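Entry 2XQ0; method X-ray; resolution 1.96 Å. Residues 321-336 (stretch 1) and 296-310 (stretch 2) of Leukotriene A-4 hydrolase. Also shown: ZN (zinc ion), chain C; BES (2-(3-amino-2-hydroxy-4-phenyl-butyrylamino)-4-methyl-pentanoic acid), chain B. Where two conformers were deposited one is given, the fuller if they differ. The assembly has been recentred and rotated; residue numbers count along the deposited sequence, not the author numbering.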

# COMPACT_ATOMS: atom_id res chain seq x y z
N TRP A 321 12.27 0.11 1.76
CA TRP A 321 12.43 0.98 0.59
C TRP A 321 12.67 0.20 -0.71
O TRP A 321 12.27 0.65 -1.80
CB TRP A 321 13.53 2.04 0.81
CG TRP A 321 14.91 1.57 0.48
CD1 TRP A 321 15.79 0.95 1.32
CD2 TRP A 321 15.59 1.72 -0.77
NE1 TRP A 321 16.98 0.70 0.66
CE2 TRP A 321 16.87 1.15 -0.63
CE3 TRP A 321 15.23 2.27 -2.01
CZ2 TRP A 321 17.81 1.12 -1.68
CZ3 TRP A 321 16.15 2.24 -3.05
CH2 TRP A 321 17.43 1.67 -2.87
N LEU A 322 13.30 -0.97 -0.61
CA LEU A 322 13.57 -1.79 -1.80
C LEU A 322 12.28 -2.22 -2.46
O LEU A 322 12.22 -2.39 -3.68
CB LEU A 322 14.38 -3.03 -1.44
CG LEU A 322 15.86 -2.77 -1.14
CD1 LEU A 322 16.55 -4.03 -0.62
CD2 LEU A 322 16.55 -2.23 -2.39
N ASN A 323 11.25 -2.46 -1.65
CA ASN A 323 9.93 -2.75 -2.18
C ASN A 323 9.30 -1.47 -2.70
O ASN A 323 9.17 -1.28 -3.91
CB ASN A 323 9.01 -3.38 -1.12
CG ASN A 323 9.22 -4.89 -0.94
OD1 ASN A 323 10.31 -5.41 -1.15
ND2 ASN A 323 8.16 -5.58 -0.53
N GLU A 324 8.94 -0.57 -1.78
CA GLU A 324 8.11 0.59 -2.15
C GLU A 324 8.82 1.64 -3.00
O GLU A 324 8.19 2.27 -3.84
CB GLU A 324 7.48 1.23 -0.91
CG GLU A 324 6.51 0.32 -0.15
CD GLU A 324 5.30 -0.11 -0.99
OE1 GLU A 324 5.02 0.50 -2.04
OE2 GLU A 324 4.61 -1.07 -0.58
N GLY A 325 10.12 1.84 -2.79
CA GLY A 325 10.87 2.82 -3.59
C GLY A 325 11.01 2.37 -5.03
O GLY A 325 10.74 3.13 -5.99
N TRP A 326 11.39 1.13 -5.22
CA TRP A 326 11.39 0.57 -6.57
C TRP A 326 10.00 0.65 -7.22
O TRP A 326 9.87 1.10 -8.38
CB TRP A 326 11.88 -0.89 -6.54
CG TRP A 326 13.36 -0.99 -6.75
CD1 TRP A 326 14.30 -1.36 -5.83
CD2 TRP A 326 14.05 -0.73 -7.96
NE1 TRP A 326 15.55 -1.34 -6.41
CE2 TRP A 326 15.42 -0.96 -7.72
CE3 TRP A 326 13.65 -0.31 -9.23
CZ2 TRP A 326 16.39 -0.78 -8.70
CZ3 TRP A 326 14.63 -0.14 -10.21
CH2 TRP A 326 15.97 -0.37 -9.94
N THR A 327 8.97 0.21 -6.50
CA THR A 327 7.60 0.23 -7.04
C THR A 327 7.19 1.62 -7.52
O THR A 327 6.66 1.76 -8.62
CB THR A 327 6.57 -0.32 -6.04
OG1 THR A 327 6.93 -1.67 -5.71
CG2 THR A 327 5.13 -0.28 -6.62
N VAL A 328 7.43 2.65 -6.71
CA VAL A 328 7.05 4.00 -7.07
C VAL A 328 7.86 4.41 -8.31
O VAL A 328 7.32 5.05 -9.22
CB VAL A 328 7.26 5.01 -5.88
CG1 VAL A 328 7.00 6.46 -6.34
CG2 VAL A 328 6.33 4.68 -4.69
N TYR A 329 9.13 4.03 -8.33
CA TYR A 329 9.99 4.29 -9.49
C TYR A 329 9.43 3.62 -10.74
O TYR A 329 9.18 4.27 -11.78
CB TYR A 329 11.47 3.88 -9.24
CG TYR A 329 12.31 4.06 -10.49
CD1 TYR A 329 12.81 5.32 -10.83
CD2 TYR A 329 12.53 3.01 -11.35
CE1 TYR A 329 13.54 5.50 -12.00
CE2 TYR A 329 13.24 3.18 -12.50
CZ TYR A 329 13.73 4.43 -12.83
OH TYR A 329 14.43 4.59 -13.99
N LEU A 330 9.18 2.33 -10.64
CA LEU A 330 8.62 1.59 -11.78
C LEU A 330 7.24 2.09 -12.24
O LEU A 330 7.01 2.24 -13.42
CB LEU A 330 8.58 0.09 -11.48
CG LEU A 330 9.97 -0.54 -11.35
CD1 LEU A 330 9.87 -1.99 -10.82
CD2 LEU A 330 10.74 -0.48 -12.68
N GLU A 331 6.35 2.35 -11.29
CA GLU A 331 5.02 2.92 -11.55
C GLU A 331 5.14 4.18 -12.40
O GLU A 331 4.45 4.33 -13.41
CB GLU A 331 4.38 3.28 -10.20
CG GLU A 331 3.08 4.09 -10.26
CD GLU A 331 2.67 4.63 -8.88
OE1 GLU A 331 3.38 4.35 -7.87
OE2 GLU A 331 1.64 5.33 -8.80
N ARG A 332 6.03 5.08 -11.99
CA ARG A 332 6.24 6.33 -12.70
C ARG A 332 6.90 6.13 -14.07
O ARG A 332 6.63 6.88 -14.99
CB ARG A 332 6.93 7.37 -11.84
CG ARG A 332 6.02 7.82 -10.69
CD ARG A 332 6.65 8.83 -9.78
NE ARG A 332 5.70 9.16 -8.73
CZ ARG A 332 6.04 9.55 -7.50
NH1 ARG A 332 7.32 9.65 -7.15
NH2 ARG A 332 5.09 9.80 -6.62
N ARG A 333 7.72 5.09 -14.23
CA ARG A 333 8.19 4.74 -15.59
C ARG A 333 7.02 4.28 -16.49
O ARG A 333 6.96 4.61 -17.69
CB ARG A 333 9.28 3.65 -15.50
CG ARG A 333 10.62 4.13 -14.93
CD ARG A 333 11.35 5.12 -15.86
NE ARG A 333 11.50 4.56 -17.21
CZ ARG A 333 12.48 3.73 -17.55
NH1 ARG A 333 13.41 3.37 -16.67
NH2 ARG A 333 12.52 3.25 -18.78
N ILE A 334 6.08 3.52 -15.94
CA ILE A 334 4.92 3.06 -16.72
C ILE A 334 4.10 4.24 -17.21
O ILE A 334 3.84 4.37 -18.41
CB ILE A 334 4.05 2.07 -15.92
CG1 ILE A 334 4.81 0.75 -15.73
CG2 ILE A 334 2.73 1.81 -16.62
CD1 ILE A 334 4.26 -0.11 -14.58
N ILE A 335 3.72 5.13 -16.30
CA ILE A 335 2.90 6.25 -16.69
C ILE A 335 3.67 7.20 -17.59
O ILE A 335 3.10 7.87 -18.45
CB ILE A 335 2.28 7.02 -15.47
CG1 ILE A 335 3.27 7.99 -14.85
CG2 ILE A 335 1.69 6.04 -14.44
CD1 ILE A 335 2.76 8.67 -13.58
N GLY A 336 4.98 7.27 -17.40
CA GLY A 336 5.80 8.12 -18.26
C GLY A 336 5.85 7.56 -19.67
O GLY A 336 5.83 8.31 -20.65
ZN ZN C . 3.13 -0.44 -2.77
N2 BES B . 0.76 -2.94 0.15
C1 BES B . 0.90 -1.51 0.06
C6 BES B . 0.10 -0.83 1.18
C7 BES B . 0.67 -1.21 2.52
C8 BES B . 2.04 -1.15 2.73
C12 BES B . -0.17 -1.62 3.55
C9 BES B . 2.57 -1.51 3.97
C11 BES B . 0.36 -1.98 4.79
C10 BES B . 1.73 -1.92 5.00
C2 BES B . 0.43 -0.99 -1.31
O2 BES B . 1.09 -1.58 -2.43
C3 BES B . 0.64 0.48 -1.32
O3 BES B . 1.77 0.97 -1.40
N1 BES B . -0.52 1.12 -1.21
C4 BES B . -0.76 2.55 -1.18
C13 BES B . -1.13 2.87 -2.62
C14 BES B . -0.29 4.00 -3.21
C15 BES B . -0.31 3.93 -4.73
C16 BES B . 1.14 3.99 -2.68
C5 BES B . -1.96 2.76 -0.31
O1 BES B . -2.10 3.86 0.28
O4 BES B . -2.78 1.82 -0.20
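Stretch 2 296-310: IDVIAHELAHSWSGN

Stretch 2 is largely helical and runs nearly antiparallel to the helix of stretch 1, the axes crossing at 147° and approaching to 8.1 Å. Asp297 therefore lies near Ile335, His301 near Glu331, Ala304 near Thr327 and Gly309 near Asn323. Zinc joins the two helices through His301 NE2 (2.2 Å), His305 NE2 (2.0 Å) and Glu324 OE1 (2.2 Å); the ligand adds BES O2 and O3, each 2.4 Å from ZN. The CA-to-CB bond of Glu324 points away from stretch 2, but chi1 and chi2, both m, fold the carboxylate back to the metal. His301 is t with chi2 near 90°, which lets NE2 face zinc while ND1 donates to Glu331 OE1 (2.7 Å, 170°), reached by an extended t,t side chain. Thr327 (m) places CG2 over both imidazoles, 3.4 Å from the His301 ring centroid and 3.7 Å from that of His305, while its OG1 donates to Asn323 O (2.9 Å). His305 chi1 (-91°) lies between wells; its ND1 donates to Ser308 O (2.9 Å). Ser308, p, sets OG 2.8 Å from Thr327 OG1. A wider, pi-type turn spans Ser306 to Asn310, and Gly309 has phi/psi of 134/-57, where a CB would jam against the preceding carbonyl. Later in stretch 1 the packing is apolar: Leu330 CB lies 3.8 Å from Ala304 CB, and Ile334 CG2 4.3 Å from Ala300 CB.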

# COMPACT_ATOMS: atom_id res chain seq x y z
N ILE A 296 -6.54 5.29 -12.14
CA ILE A 296 -6.04 3.94 -12.36
C ILE A 296 -4.54 3.72 -12.09
O ILE A 296 -4.07 2.58 -12.09
CB ILE A 296 -6.44 3.41 -13.74
CG1 ILE A 296 -6.16 4.45 -14.81
CG2 ILE A 296 -7.93 3.04 -13.75
CD1 ILE A 296 -6.71 4.08 -16.16
N ASP A 297 -3.80 4.79 -11.82
CA ASP A 297 -2.37 4.65 -11.59
C ASP A 297 -2.14 3.79 -10.34
O ASP A 297 -1.12 3.11 -10.22
CB ASP A 297 -1.74 6.03 -11.48
CG ASP A 297 -2.20 6.97 -12.59
OD1 ASP A 297 -2.78 6.47 -13.58
OD2 ASP A 297 -2.00 8.20 -12.46
N VAL A 298 -3.10 3.80 -9.42
CA VAL A 298 -3.01 2.90 -8.28
C VAL A 298 -2.87 1.47 -8.78
O VAL A 298 -2.30 0.61 -8.09
CB VAL A 298 -4.24 2.98 -7.35
CG1 VAL A 298 -4.13 1.93 -6.24
CG2 VAL A 298 -4.36 4.39 -6.76
N ILE A 299 -3.40 1.21 -9.97
CA ILE A 299 -3.23 -0.11 -10.58
C ILE A 299 -1.83 -0.29 -11.20
O ILE A 299 -1.27 -1.36 -11.14
CB ILE A 299 -4.34 -0.46 -11.59
CG1 ILE A 299 -5.73 -0.36 -10.95
CG2 ILE A 299 -4.15 -1.89 -12.07
CD1 ILE A 299 -5.97 -1.42 -9.87
N ALA A 300 -1.26 0.76 -11.80
CA ALA A 300 0.13 0.70 -12.24
C ALA A 300 1.05 0.43 -11.05
O ALA A 300 2.07 -0.26 -11.18
CB ALA A 300 0.53 1.97 -12.93
N HIS A 301 0.71 0.99 -9.89
CA HIS A 301 1.45 0.73 -8.66
C HIS A 301 1.42 -0.74 -8.25
O HIS A 301 2.44 -1.37 -8.14
CB HIS A 301 0.94 1.61 -7.51
CG HIS A 301 1.80 1.52 -6.29
ND1 HIS A 301 2.87 2.36 -6.07
CD2 HIS A 301 1.77 0.66 -5.24
CE1 HIS A 301 3.46 2.03 -4.93
NE2 HIS A 301 2.81 1.00 -4.41
N GLU A 302 0.23 -1.29 -8.02
CA GLU A 302 0.12 -2.69 -7.61
C GLU A 302 0.72 -3.60 -8.68
O GLU A 302 1.29 -4.64 -8.37
CB GLU A 302 -1.33 -3.09 -7.40
CG GLU A 302 -2.15 -2.14 -6.52
CD GLU A 302 -1.54 -1.95 -5.16
OE1 GLU A 302 -1.89 -0.95 -4.50
OE2 GLU A 302 -0.71 -2.79 -4.75
N LEU A 303 0.56 -3.23 -9.94
CA LEU A 303 1.13 -4.03 -11.02
C LEU A 303 2.65 -4.06 -10.95
O LEU A 303 3.25 -5.10 -11.17
CB LEU A 303 0.73 -3.45 -12.37
CG LEU A 303 1.48 -4.04 -13.57
CD1 LEU A 303 1.11 -5.50 -13.73
CD2 LEU A 303 1.10 -3.25 -14.82
N ALA A 304 3.28 -2.92 -10.69
CA ALA A 304 4.75 -2.90 -10.63
C ALA A 304 5.27 -3.78 -9.49
O ALA A 304 6.36 -4.37 -9.59
CB ALA A 304 5.27 -1.47 -10.51
N HIS A 305 4.50 -3.90 -8.41
CA HIS A 305 4.86 -4.78 -7.30
C HIS A 305 5.11 -6.21 -7.76
O HIS A 305 5.90 -6.96 -7.15
CB HIS A 305 3.77 -4.79 -6.22
CG HIS A 305 3.96 -3.76 -5.16
ND1 HIS A 305 5.13 -3.66 -4.44
CD2 HIS A 305 3.13 -2.81 -4.68
CE1 HIS A 305 5.02 -2.66 -3.58
NE2 HIS A 305 3.81 -2.13 -3.71
N SER A 306 4.47 -6.60 -8.85
CA SER A 306 4.65 -7.96 -9.37
C SER A 306 6.14 -8.24 -9.47
O SER A 306 6.60 -9.33 -9.15
CB SER A 306 3.98 -8.14 -10.73
OG SER A 306 2.59 -7.95 -10.60
N TRP A 307 6.90 -7.23 -9.89
CA TRP A 307 8.37 -7.32 -9.89
C TRP A 307 9.01 -6.91 -8.55
O TRP A 307 9.71 -7.71 -7.92
CB TRP A 307 8.95 -6.50 -11.05
CG TRP A 307 8.62 -7.07 -12.40
CD1 TRP A 307 9.39 -7.95 -13.13
CD2 TRP A 307 7.46 -6.81 -13.20
NE1 TRP A 307 8.76 -8.25 -14.31
CE2 TRP A 307 7.58 -7.56 -14.39
CE3 TRP A 307 6.31 -6.02 -13.01
CZ2 TRP A 307 6.62 -7.54 -15.38
CZ3 TRP A 307 5.35 -6.00 -14.02
CH2 TRP A 307 5.51 -6.76 -15.19
N SER A 308 8.78 -5.67 -8.12
CA SER A 308 9.46 -5.14 -6.94
C SER A 308 8.60 -5.34 -5.72
O SER A 308 7.74 -4.53 -5.42
CB SER A 308 9.74 -3.65 -7.12
OG SER A 308 8.58 -2.99 -7.59
N GLY A 309 8.86 -6.43 -5.02
CA GLY A 309 8.08 -6.78 -3.86
C GLY A 309 7.73 -8.24 -3.93
O GLY A 309 8.08 -9.00 -3.04
N ASN A 310 7.08 -8.63 -5.02
CA ASN A 310 6.57 -9.99 -5.16
C ASN A 310 7.61 -10.97 -5.67
O ASN A 310 7.83 -12.02 -5.06
CB ASN A 310 5.31 -10.00 -6.02
CG ASN A 310 4.18 -9.17 -5.41
OD1 ASN A 310 4.36 -8.50 -4.39
ND2 ASN A 310 3.02 -9.20 -6.03